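Local coordinates for protein walker-type atpase (Pyrococcus abyssi, PDB 2QEN) that is of unknown function but binds ADP and magnesium, and probably works as a P-loop ATPase with a winged-helix domain at its C-terminal end, at residues A[177-182]-A[324-329]; A[60-65]-A[138-143]; A[275-278]-A[283-286]; A[296-301]-A[315-320]. The protein carries 1 engineered substitution. All blocks are in the same frame, centred on the assembly; numbering follows the deposited sequence.

Interaction 1: A[177-182]-A[324-329]; sequences LHDFLK and LKKMNW
Asp179 and Lys326 show how an ion pair can add to the joining of two parts of a chain at the surface. The lysine ammonium reaches both oxygens of the carboxylate unequally: Lys326 NZ to Asp179 OD2 spans 3.0 Å, and a weak second bond runs from Lys326 NZ to Asp179 OD1 at 3.1 Å. OD2 is approached on its syn side, 17° out of the carboxylate plane, so the nitrogen sits near a favoured donor position. The lysine chain runs extended as far as CE and bends only at its last torsion (chi4 -94°), which turns NZ across the acid while Lys326 CD rests 3.5 Å from Asp179 OD2. A backbone bond between Lys326 and Leu176 ties the same two elements. The helix closes in a Schellman motif in which Asn328 has positive phi: Trp329 N binds Leu324 O at 2.9 Å, and Asn328 N makes a weak bond to Lys325 O. Asn328 gives its ND2 to Ser172 O, another link. This is a partly exposed interdomain salt bridge, set where a capped helix end of the winged-helix region meets helix 174-181 of the P-loop domain.

Interaction 2: A[60-65]-A[138-143]; sequences IDCREL and QYLRFY
Cys62 and Leu140 form the close-packed end of this contact, where the first turn of helix 62-67 meets the 3-10 turn that follows strand 130-135. Cys62 SG lies 3.6 Å from Leu140 CD2, and both side chains are buried against Phe134. Beside them the backbones come nearest, Cys62 CA to Tyr139 CA 5.8 Å, and Cys62 CB lies 4.2 Å from Tyr139 CB. Packing changes character toward the partly exposed side, where Arg63 and Tyr139 run side by side in the same direction. Arg63 CB sits over one face of the ring, 4.3 Å from the Tyr139 centroid and 27° off the ring normal, a CH-pi contact. With CG anti to the backbone N (chi1 175°), the arginine chain then follows the ring, bringing Arg63 CD to 3.4 Å from Tyr139 OH. Asp61 caps the helix start, Asp61 OD1 accepting Glu64 N at 3.1 Å. The Tyr139 side chain lies about 4 Å from that of Glu136, a residue seen to bind magnesium in a structure of this protein, though not in this model. The contact itself supplies no charged partner for Arg63: its side chain, about 9 Å from the bound ADP, has a long, weak ion pair with Glu276, so specificity here comes from shape and not from polar bonds.

Interaction 3: A[275-278]-A[283-286]; sequences EELR and RYVD
Leu277, Tyr284, Val285 and Arg278 carry a contact between consecutive helices, an example of how a tight connection brings two helices into apolar contact. In the segment 283-286, Arg283 comes first and faces away from the other helix. Arg283 NH1 reaches along its own helix to Asp286 OD2 at 3.2 Å, a salt bridge; Asp286 OD2 lies in the guanidinium plane, but the nitrogen meets it on the anti side, 35° out of the carboxylate plane. Tyr284 follows, pointing at the partner. Leu277 CD2 approaches its ring obliquely, 3.6 Å from Tyr284 CD2, while Leu277 CD1 lies 4.1 Å from Tyr284 CB, so both methyls of the leucine rest against the root of the aromatic side chain from the same side. The two side chains cross at about a right angle. The backbone oxygen Leu277 O lies at the ring edge, in its plane, 3.8 Å from Tyr284 CD2. Farther out, the phenol oxygen is hydrogen-bonded to Arg280 NH2 and weakly to Asn323 OD1, which pins the far end of the ring. Val285 comes next, and its CG2, anti to the carbonyl carbon, reaches backbone and side-chain bases alike: it is 4.1 Å from both Arg278 N and Arg278 CB and 4.3 Å from Leu277 CB. Asp286 completes the segment as the partner of Arg283. Leu277 and Tyr284 are buried beneath helix 314-326, both touching Leu324, and Met327 and Trp329 also cover Leu277. The contact forms the corner where the long helix 255-280 turns into helix 282-292, with helix 314-326 packed across it.

Interaction 4: A[296-301]-A[315-320]; sequences NRWSLI and PRLYAL
The backbones of 296-301 and 315-320 come nearest at Trp298 and Leu317, 8.6 Å CA to CA, a spacing bridged mainly by side chains. The first helix starts here, with Arg297 at its N-cap, whereas 315-320 is helical throughout. Trp298 does most of the bridging. Its CG stands anti to the backbone N (chi1 -177°), which sends the indole out toward the other helix, where indole and leucine overlap while running antiparallel to each other. Leu317 CD2 sits 3.8 Å from the centroid of the Trp298 six-membered ring, 15° off its normal, a CH-pi contact. The other methyl of the leucine turns inward, where Leu317 CD1 lies 4.1 Å from Ile301 CG2; a single branched side chain therefore serves two partners. At the far rim of the indole, Trp298 CH2 is 3.7 Å from Tyr318 CB, which lies in the indole plane, and 3.6 Å from Tyr318 N. Trp298 NE1 is hydrogen-bonded to Glu314 OE2 at the start of the second helix, fixing the rotation of the ring. Ile301 and Leu317 are buried, while Tyr318 lies at the exposed border. Together with helix 282-292 and the hairpin of strands 330-333 and 336-339, this packing is characteristic of a winged helix-turn-helix domain, in which these two helices would correspond to the helix-turn-helix pair.

Overall arrangement
The four contacts move from a charged surface seam to partly buried apolar packing. Interaction 1 lies at the surface and joins the ATPase part to the winged-helix part by a salt bridge; interactions 2, 3 and 4 are partly buried and rest on apolar or CH-pi packing. Interaction 2 belongs to the nucleotide-binding domain, and its Leu140 touches Phe180 of the first segment of interaction 1. Interactions 1 and 4 share helix 314-326, and segment 324-329 also packs on interaction 3 through Leu324 and Met327. Interaction 3 in turn touches interaction 4 where Tyr284 meets Leu320. Interactions 2 and 4 stay separate, with centres about 30 Å apart.

Interaction 1: A[177-182]-A[324-329]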
# COMPACT_ATOMS: atom_id res chain seq x y z
N LEU A 177 -7.73 -2.20 -6.86
CA LEU A 177 -8.27 -0.91 -6.46
C LEU A 177 -9.08 -0.32 -7.62
O LEU A 177 -10.23 0.03 -7.43
CB LEU A 177 -7.20 0.06 -5.92
CG LEU A 177 -7.70 1.43 -5.44
CD1 LEU A 177 -8.79 1.28 -4.38
CD2 LEU A 177 -6.56 2.33 -4.90
N HIS A 178 -8.49 -0.24 -8.81
CA HIS A 178 -9.22 0.20 -10.00
C HIS A 178 -10.51 -0.60 -10.23
O HIS A 178 -11.52 -0.05 -10.66
CB HIS A 178 -8.36 0.13 -11.28
CG HIS A 178 -7.15 1.01 -11.27
ND1 HIS A 178 -7.20 2.36 -10.97
CD2 HIS A 178 -5.85 0.74 -11.56
CE1 HIS A 178 -5.99 2.87 -11.05
NE2 HIS A 178 -5.15 1.92 -11.41
N ASP A 179 -10.46 -1.91 -9.97
CA ASP A 179 -11.64 -2.78 -10.13
C ASP A 179 -12.74 -2.40 -9.16
O ASP A 179 -13.90 -2.34 -9.55
CB ASP A 179 -11.28 -4.26 -9.94
CG ASP A 179 -10.86 -4.95 -11.23
OD1 ASP A 179 -10.85 -4.31 -12.30
OD2 ASP A 179 -10.54 -6.16 -11.16
N PHE A 180 -12.38 -2.16 -7.90
CA PHE A 180 -13.34 -1.79 -6.85
C PHE A 180 -14.07 -0.47 -7.16
O PHE A 180 -15.28 -0.39 -7.00
CB PHE A 180 -12.64 -1.73 -5.48
CG PHE A 180 -13.45 -1.07 -4.40
CD1 PHE A 180 -14.72 -1.55 -4.05
CD2 PHE A 180 -12.91 0.00 -3.69
CE1 PHE A 180 -15.47 -0.94 -3.03
CE2 PHE A 180 -13.65 0.63 -2.66
CZ PHE A 180 -14.94 0.15 -2.33
N LEU A 181 -13.32 0.54 -7.60
CA LEU A 181 -13.88 1.87 -7.87
C LEU A 181 -14.82 1.92 -9.09
O LEU A 181 -15.86 2.60 -9.04
CB LEU A 181 -12.75 2.91 -8.01
CG LEU A 181 -11.85 3.12 -6.78
CD1 LEU A 181 -10.75 4.14 -7.08
CD2 LEU A 181 -12.64 3.55 -5.55
N LYS A 182 -14.45 1.19 -10.15
CA LYS A 182 -15.25 1.04 -11.39
C LYS A 182 -15.66 2.36 -12.03
O LYS A 182 -16.82 2.52 -12.40
CB LYS A 182 -16.51 0.20 -11.15
CG LYS A 182 -16.27 -1.21 -10.74
CD LYS A 182 -17.55 -1.88 -10.26
CE LYS A 182 -17.28 -3.35 -9.92
NZ LYS A 182 -16.28 -3.99 -10.83
N LEU A 324 -3.02 -12.07 -11.02
CA LEU A 324 -1.67 -11.86 -10.51
C LEU A 324 -1.13 -10.46 -10.80
O LEU A 324 -0.47 -9.85 -9.95
CB LEU A 324 -0.75 -12.92 -11.13
CG LEU A 324 -0.18 -14.08 -10.29
CD1 LEU A 324 -0.79 -14.31 -8.87
CD2 LEU A 324 -0.05 -15.37 -11.12
N LYS A 325 -1.42 -9.95 -12.00
CA LYS A 325 -1.11 -8.57 -12.37
C LYS A 325 -1.90 -7.52 -11.56
O LYS A 325 -1.32 -6.51 -11.10
CB LYS A 325 -1.37 -8.36 -13.87
CG LYS A 325 -0.36 -9.05 -14.80
CD LYS A 325 -0.93 -9.22 -16.23
CE LYS A 325 -0.89 -7.93 -17.04
NZ LYS A 325 -1.45 -8.09 -18.44
N LYS A 326 -3.20 -7.76 -11.40
CA LYS A 326 -4.11 -6.89 -10.64
C LYS A 326 -3.76 -6.86 -9.15
O LYS A 326 -3.99 -5.86 -8.46
CB LYS A 326 -5.56 -7.35 -10.78
CG LYS A 326 -6.19 -7.13 -12.16
CD LYS A 326 -7.60 -7.73 -12.17
CE LYS A 326 -8.24 -7.71 -13.56
NZ LYS A 326 -9.07 -6.48 -13.73
N MET A 327 -3.26 -7.98 -8.65
CA MET A 327 -2.76 -8.09 -7.28
C MET A 327 -1.35 -7.51 -7.18
O MET A 327 -0.80 -7.41 -6.09
CB MET A 327 -2.75 -9.56 -6.84
CG MET A 327 -4.05 -10.07 -6.18
SD MET A 327 -4.02 -11.88 -6.02
CE MET A 327 -4.50 -12.10 -4.33
N ASN A 328 -0.75 -7.19 -8.33
CA ASN A 328 0.61 -6.65 -8.40
C ASN A 328 1.73 -7.62 -7.95
O ASN A 328 2.81 -7.17 -7.50
CB ASN A 328 0.71 -5.34 -7.61
CG ASN A 328 1.30 -4.20 -8.42
OD1 ASN A 328 1.78 -4.40 -9.54
ND2 ASN A 328 1.29 -3.01 -7.84
N TRP A 329 1.50 -8.93 -8.06
CA TRP A 329 2.59 -9.90 -7.84
C TRP A 329 3.54 -9.80 -9.02
O TRP A 329 4.76 -9.99 -8.88
CB TRP A 329 2.07 -11.33 -7.72
CG TRP A 329 1.47 -11.62 -6.37
CD1 TRP A 329 0.15 -11.55 -6.03
CD2 TRP A 329 2.17 -12.02 -5.18
NE1 TRP A 329 -0.01 -11.88 -4.71
CE2 TRP A 329 1.20 -12.17 -4.16
CE3 TRP A 329 3.51 -12.27 -4.88
CZ2 TRP A 329 1.53 -12.56 -2.85
CZ3 TRP A 329 3.84 -12.66 -3.58
CH2 TRP A 329 2.86 -12.80 -2.58

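Interaction 2: A[60-65]-A[138-143]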
# COMPACT_ATOMS: atom_id res chain seq x y z
N ILE A 60 -7.06 5.37 7.94
CA ILE A 60 -7.78 4.14 8.25
C ILE A 60 -7.14 2.95 7.54
O ILE A 60 -7.11 2.90 6.31
CB ILE A 60 -9.27 4.25 7.87
CG1 ILE A 60 -9.92 5.41 8.63
CG2 ILE A 60 -10.02 2.93 8.19
CD1 ILE A 60 -10.95 6.13 7.85
N ASP A 61 -6.63 1.99 8.32
CA ASP A 61 -6.03 0.76 7.81
C ASP A 61 -7.12 -0.27 7.48
O ASP A 61 -7.63 -0.97 8.36
CB ASP A 61 -5.02 0.20 8.83
CG ASP A 61 -4.10 -0.88 8.22
OD1 ASP A 61 -4.53 -1.60 7.29
OD2 ASP A 61 -2.94 -1.00 8.67
N CYS A 62 -7.46 -0.33 6.19
CA CYS A 62 -8.52 -1.20 5.67
C CYS A 62 -8.16 -2.68 5.74
O CYS A 62 -9.04 -3.53 5.91
CB CYS A 62 -8.88 -0.79 4.24
SG CYS A 62 -9.45 0.93 4.11
N ARG A 63 -6.87 -3.00 5.59
CA ARG A 63 -6.42 -4.38 5.72
C ARG A 63 -6.59 -4.89 7.16
O ARG A 63 -7.13 -5.99 7.37
CB ARG A 63 -4.96 -4.53 5.24
CG ARG A 63 -4.39 -5.93 5.47
CD ARG A 63 -3.59 -6.37 4.27
NE ARG A 63 -2.62 -7.44 4.56
CZ ARG A 63 -2.91 -8.74 4.64
NH1 ARG A 63 -4.15 -9.18 4.50
NH2 ARG A 63 -1.92 -9.60 4.88
N GLU A 64 -6.16 -4.09 8.14
CA GLU A 64 -6.39 -4.38 9.56
C GLU A 64 -7.89 -4.50 9.91
O GLU A 64 -8.24 -5.25 10.82
CB GLU A 64 -5.68 -3.31 10.42
CG GLU A 64 -5.87 -3.42 11.94
CD GLU A 64 -5.45 -2.15 12.72
OE1 GLU A 64 -5.15 -1.10 12.10
OE2 GLU A 64 -5.42 -2.21 13.98
N LEU A 65 -8.76 -3.78 9.20
CA LEU A 65 -10.21 -3.90 9.43
C LEU A 65 -10.77 -5.22 8.89
O LEU A 65 -11.68 -5.81 9.45
CB LEU A 65 -10.99 -2.73 8.80
CG LEU A 65 -11.11 -1.40 9.56
CD1 LEU A 65 -11.67 -0.31 8.65
CD2 LEU A 65 -11.97 -1.53 10.81
N GLN A 138 -8.65 -1.24 -1.37
CA GLN A 138 -9.24 -2.34 -2.14
C GLN A 138 -9.92 -3.37 -1.22
O GLN A 138 -10.79 -4.13 -1.67
CB GLN A 138 -8.22 -3.01 -3.07
CG GLN A 138 -7.15 -3.85 -2.38
CD GLN A 138 -5.92 -3.05 -1.97
OE1 GLN A 138 -5.91 -1.82 -2.03
NE2 GLN A 138 -4.88 -3.75 -1.54
N TYR A 139 -9.54 -3.38 0.06
CA TYR A 139 -10.19 -4.27 1.03
C TYR A 139 -11.59 -3.81 1.42
O TYR A 139 -12.31 -4.53 2.11
CB TYR A 139 -9.33 -4.47 2.28
CG TYR A 139 -8.11 -5.34 2.04
CD1 TYR A 139 -8.20 -6.72 2.10
CD2 TYR A 139 -6.88 -4.77 1.74
CE1 TYR A 139 -7.08 -7.53 1.88
CE2 TYR A 139 -5.75 -5.56 1.52
CZ TYR A 139 -5.86 -6.94 1.60
OH TYR A 139 -4.75 -7.73 1.36
N LEU A 140 -11.98 -2.62 0.99
CA LEU A 140 -13.33 -2.12 1.26
C LEU A 140 -14.38 -2.83 0.42
O LEU A 140 -15.57 -2.69 0.67
CB LEU A 140 -13.40 -0.59 1.07
CG LEU A 140 -12.53 0.25 2.03
CD1 LEU A 140 -12.57 1.76 1.68
CD2 LEU A 140 -12.88 0.02 3.53
N ARG A 141 -13.93 -3.63 -0.55
CA ARG A 141 -14.82 -4.51 -1.31
C ARG A 141 -15.40 -5.61 -0.41
O ARG A 141 -16.39 -6.24 -0.75
CB ARG A 141 -14.13 -5.09 -2.56
CG ARG A 141 -13.10 -6.20 -2.33
CD ARG A 141 -12.42 -6.56 -3.65
NE ARG A 141 -11.57 -7.76 -3.59
CZ ARG A 141 -10.32 -7.79 -3.13
NH1 ARG A 141 -9.75 -6.68 -2.64
NH2 ARG A 141 -9.63 -8.93 -3.14
N PHE A 142 -14.77 -5.80 0.75
CA PHE A 142 -15.25 -6.75 1.76
C PHE A 142 -16.10 -6.06 2.86
O PHE A 142 -16.37 -6.64 3.91
CB PHE A 142 -14.08 -7.51 2.37
CG PHE A 142 -13.31 -8.34 1.38
CD1 PHE A 142 -13.85 -9.53 0.87
CD2 PHE A 142 -12.04 -7.95 0.96
CE1 PHE A 142 -13.14 -10.31 -0.06
CE2 PHE A 142 -11.32 -8.73 0.05
CZ PHE A 142 -11.87 -9.91 -0.47
N TYR A 143 -16.50 -4.83 2.58
CA TYR A 143 -17.42 -4.09 3.43
C TYR A 143 -18.87 -4.42 3.08
O TYR A 143 -19.23 -4.46 1.89
CB TYR A 143 -17.16 -2.59 3.27
CG TYR A 143 -18.10 -1.70 4.04
CD1 TYR A 143 -19.35 -1.34 3.52
CD2 TYR A 143 -17.74 -1.20 5.29
CE1 TYR A 143 -20.22 -0.52 4.23
CE2 TYR A 143 -18.59 -0.38 6.00
CZ TYR A 143 -19.82 -0.04 5.47
OH TYR A 143 -20.65 0.79 6.20

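Interaction 3: A[275-278]-A[283-286]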
# COMPACT_ATOMS: atom_id res chain seq x y z
N GLU A 275 0.88 -18.45 1.17
CA GLU A 275 -0.12 -19.32 1.80
C GLU A 275 -1.53 -18.86 1.45
O GLU A 275 -2.38 -19.67 1.06
CB GLU A 275 0.02 -19.30 3.34
CG GLU A 275 1.09 -20.20 3.93
CD GLU A 275 0.99 -20.33 5.45
OE1 GLU A 275 0.48 -19.39 6.12
OE2 GLU A 275 1.43 -21.37 5.99
N GLU A 276 -1.77 -17.55 1.59
CA GLU A 276 -3.06 -16.94 1.26
C GLU A 276 -3.46 -17.25 -0.18
O GLU A 276 -4.57 -17.70 -0.44
CB GLU A 276 -3.04 -15.43 1.53
CG GLU A 276 -2.79 -15.02 2.99
CD GLU A 276 -2.75 -13.50 3.22
OE1 GLU A 276 -2.14 -12.76 2.42
OE2 GLU A 276 -3.33 -13.04 4.23
N LEU A 277 -2.53 -17.00 -1.11
CA LEU A 277 -2.74 -17.28 -2.54
C LEU A 277 -3.01 -18.76 -2.82
O LEU A 277 -3.89 -19.08 -3.62
CB LEU A 277 -1.53 -16.83 -3.37
CG LEU A 277 -1.49 -15.47 -4.05
CD1 LEU A 277 -0.23 -15.38 -4.91
CD2 LEU A 277 -2.72 -15.25 -4.92
N ARG A 278 -2.24 -19.64 -2.18
CA ARG A 278 -2.32 -21.08 -2.41
C ARG A 278 -3.70 -21.62 -2.05
O ARG A 278 -4.19 -22.54 -2.70
CB ARG A 278 -1.24 -21.81 -1.60
CG ARG A 278 -1.03 -23.29 -1.94
CD ARG A 278 -1.15 -24.15 -0.67
NE ARG A 278 -0.67 -23.43 0.52
CZ ARG A 278 -1.12 -23.61 1.76
NH1 ARG A 278 -2.09 -24.49 2.01
NH2 ARG A 278 -0.61 -22.90 2.75
N ARG A 283 -2.40 -23.15 -8.25
CA ARG A 283 -1.93 -22.63 -9.53
C ARG A 283 -1.20 -21.29 -9.46
O ARG A 283 -0.17 -21.12 -10.10
CB ARG A 283 -3.10 -22.54 -10.52
CG ARG A 283 -3.13 -23.61 -11.61
CD ARG A 283 -2.41 -24.89 -11.22
NE ARG A 283 -3.36 -25.79 -10.61
CZ ARG A 283 -3.11 -26.61 -9.60
NH1 ARG A 283 -1.91 -26.68 -9.04
NH2 ARG A 283 -4.09 -27.36 -9.15
N TYR A 284 -1.73 -20.34 -8.69
CA TYR A 284 -1.09 -19.02 -8.52
C TYR A 284 0.37 -19.12 -8.14
O TYR A 284 1.21 -18.47 -8.74
CB TYR A 284 -1.81 -18.18 -7.46
CG TYR A 284 -3.12 -17.57 -7.89
CD1 TYR A 284 -3.22 -16.81 -9.07
CD2 TYR A 284 -4.26 -17.70 -7.09
CE1 TYR A 284 -4.42 -16.23 -9.45
CE2 TYR A 284 -5.47 -17.12 -7.47
CZ TYR A 284 -5.55 -16.39 -8.65
OH TYR A 284 -6.74 -15.83 -9.03
N VAL A 285 0.68 -19.94 -7.14
CA VAL A 285 2.05 -20.10 -6.65
C VAL A 285 2.94 -20.85 -7.65
O VAL A 285 4.12 -20.53 -7.81
CB VAL A 285 2.11 -20.76 -5.27
CG1 VAL A 285 3.54 -20.78 -4.74
CG2 VAL A 285 1.21 -20.01 -4.30
N ASP A 286 2.36 -21.85 -8.32
CA ASP A 286 3.01 -22.58 -9.41
C ASP A 286 3.44 -21.63 -10.53
O ASP A 286 4.54 -21.76 -11.06
CB ASP A 286 2.07 -23.66 -9.97
CG ASP A 286 1.95 -24.89 -9.05
OD1 ASP A 286 2.68 -25.02 -8.05
OD2 ASP A 286 1.10 -25.76 -9.36

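Interaction 4: A[296-301]-A[315-320]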
# COMPACT_ATOMS: atom_id res chain seq x y z
N ASN A 296 8.93 -17.21 -18.40
CA ASN A 296 8.36 -15.87 -18.27
C ASN A 296 7.65 -15.39 -19.56
O ASN A 296 7.45 -14.19 -19.80
CB ASN A 296 9.48 -14.91 -17.87
CG ASN A 296 10.57 -14.87 -18.88
OD1 ASN A 296 10.47 -15.50 -19.93
ND2 ASN A 296 11.63 -14.10 -18.60
N ARG A 297 7.29 -16.36 -20.38
CA ARG A 297 6.43 -16.15 -21.54
C ARG A 297 5.32 -17.19 -21.49
O ARG A 297 5.49 -18.26 -20.92
CB ARG A 297 7.24 -16.22 -22.84
CG ARG A 297 8.00 -14.92 -23.13
CD ARG A 297 9.18 -15.12 -24.08
NE ARG A 297 10.37 -15.54 -23.34
CZ ARG A 297 11.26 -14.70 -22.80
NH1 ARG A 297 11.13 -13.38 -22.94
NH2 ARG A 297 12.30 -15.20 -22.13
N TRP A 298 4.17 -16.84 -22.06
CA TRP A 298 2.97 -17.67 -22.05
C TRP A 298 3.21 -19.17 -22.27
O TRP A 298 2.86 -19.99 -21.41
CB TRP A 298 1.99 -17.15 -23.10
CG TRP A 298 0.68 -17.87 -23.15
CD1 TRP A 298 0.40 -19.07 -23.79
CD2 TRP A 298 -0.55 -17.42 -22.58
NE1 TRP A 298 -0.93 -19.38 -23.63
CE2 TRP A 298 -1.54 -18.39 -22.90
CE3 TRP A 298 -0.92 -16.30 -21.83
CZ2 TRP A 298 -2.88 -18.26 -22.49
CZ3 TRP A 298 -2.25 -16.18 -21.42
CH2 TRP A 298 -3.21 -17.17 -21.75
N SER A 299 3.75 -19.52 -23.43
CA SER A 299 4.00 -20.94 -23.76
C SER A 299 5.04 -21.56 -22.84
O SER A 299 4.97 -22.75 -22.56
CB SER A 299 4.43 -21.11 -25.22
OG SER A 299 5.64 -20.41 -25.44
N LEU A 300 6.00 -20.77 -22.38
CA LEU A 300 7.02 -21.26 -21.45
C LEU A 300 6.38 -21.72 -20.14
O LEU A 300 6.69 -22.80 -19.64
CB LEU A 300 8.12 -20.22 -21.19
CG LEU A 300 9.08 -19.86 -22.33
CD1 LEU A 300 10.00 -18.68 -21.92
CD2 LEU A 300 9.92 -21.05 -22.84
N ILE A 301 5.46 -20.89 -19.63
CA ILE A 301 4.72 -21.14 -18.39
C ILE A 301 3.82 -22.36 -18.54
O ILE A 301 3.82 -23.25 -17.69
CB ILE A 301 3.83 -19.92 -17.98
CG1 ILE A 301 4.69 -18.75 -17.49
CG2 ILE A 301 2.83 -20.33 -16.87
CD1 ILE A 301 3.95 -17.43 -17.42
N PRO A 315 -7.97 -20.21 -21.44
CA PRO A 315 -8.78 -19.21 -20.72
C PRO A 315 -8.49 -19.11 -19.21
O PRO A 315 -8.47 -18.01 -18.67
CB PRO A 315 -10.23 -19.67 -20.99
CG PRO A 315 -10.12 -20.47 -22.28
CD PRO A 315 -8.82 -21.19 -22.15
N ARG A 316 -8.25 -20.23 -18.53
CA ARG A 316 -7.87 -20.22 -17.11
C ARG A 316 -6.53 -19.54 -16.88
O ARG A 316 -6.40 -18.67 -16.01
CB ARG A 316 -7.80 -21.64 -16.54
CG ARG A 316 -8.79 -21.91 -15.44
CD ARG A 316 -8.40 -21.22 -14.13
NE ARG A 316 -7.78 -22.15 -13.18
CZ ARG A 316 -7.88 -22.04 -11.85
NH1 ARG A 316 -8.58 -21.05 -11.30
NH2 ARG A 316 -7.29 -22.94 -11.07
N LEU A 317 -5.53 -19.92 -17.68
CA LEU A 317 -4.21 -19.32 -17.60
C LEU A 317 -4.28 -17.80 -17.75
O LEU A 317 -3.60 -17.07 -17.02
CB LEU A 317 -3.22 -19.94 -18.60
CG LEU A 317 -1.79 -19.36 -18.49
CD1 LEU A 317 -1.22 -19.54 -17.09
CD2 LEU A 317 -0.85 -19.93 -19.57
N TYR A 318 -5.09 -17.33 -18.69
CA TYR A 318 -5.25 -15.90 -18.94
C TYR A 318 -5.81 -15.20 -17.71
O TYR A 318 -5.30 -14.15 -17.30
CB TYR A 318 -6.14 -15.63 -20.17
CG TYR A 318 -6.35 -14.15 -20.44
CD1 TYR A 318 -5.45 -13.42 -21.22
CD2 TYR A 318 -7.44 -13.47 -19.88
CE1 TYR A 318 -5.64 -12.04 -21.46
CE2 TYR A 318 -7.63 -12.10 -20.10
CZ TYR A 318 -6.72 -11.39 -20.89
OH TYR A 318 -6.92 -10.03 -21.13
N ALA A 319 -6.87 -15.79 -17.13
CA ALA A 319 -7.50 -15.25 -15.93
C ALA A 319 -6.53 -15.22 -14.74
O ALA A 319 -6.41 -14.20 -14.06
CB ALA A 319 -8.77 -16.03 -15.60
N LEU A 320 -5.82 -16.32 -14.53
CA LEU A 320 -4.83 -16.42 -13.45
C LEU A 320 -3.74 -15.35 -13.54
O LEU A 320 -3.42 -14.70 -12.54
CB LEU A 320 -4.19 -17.83 -13.41
CG LEU A 320 -5.11 -19.01 -13.03
CD1 LEU A 320 -4.50 -20.36 -13.37
CD2 LEU A 320 -5.54 -18.97 -11.57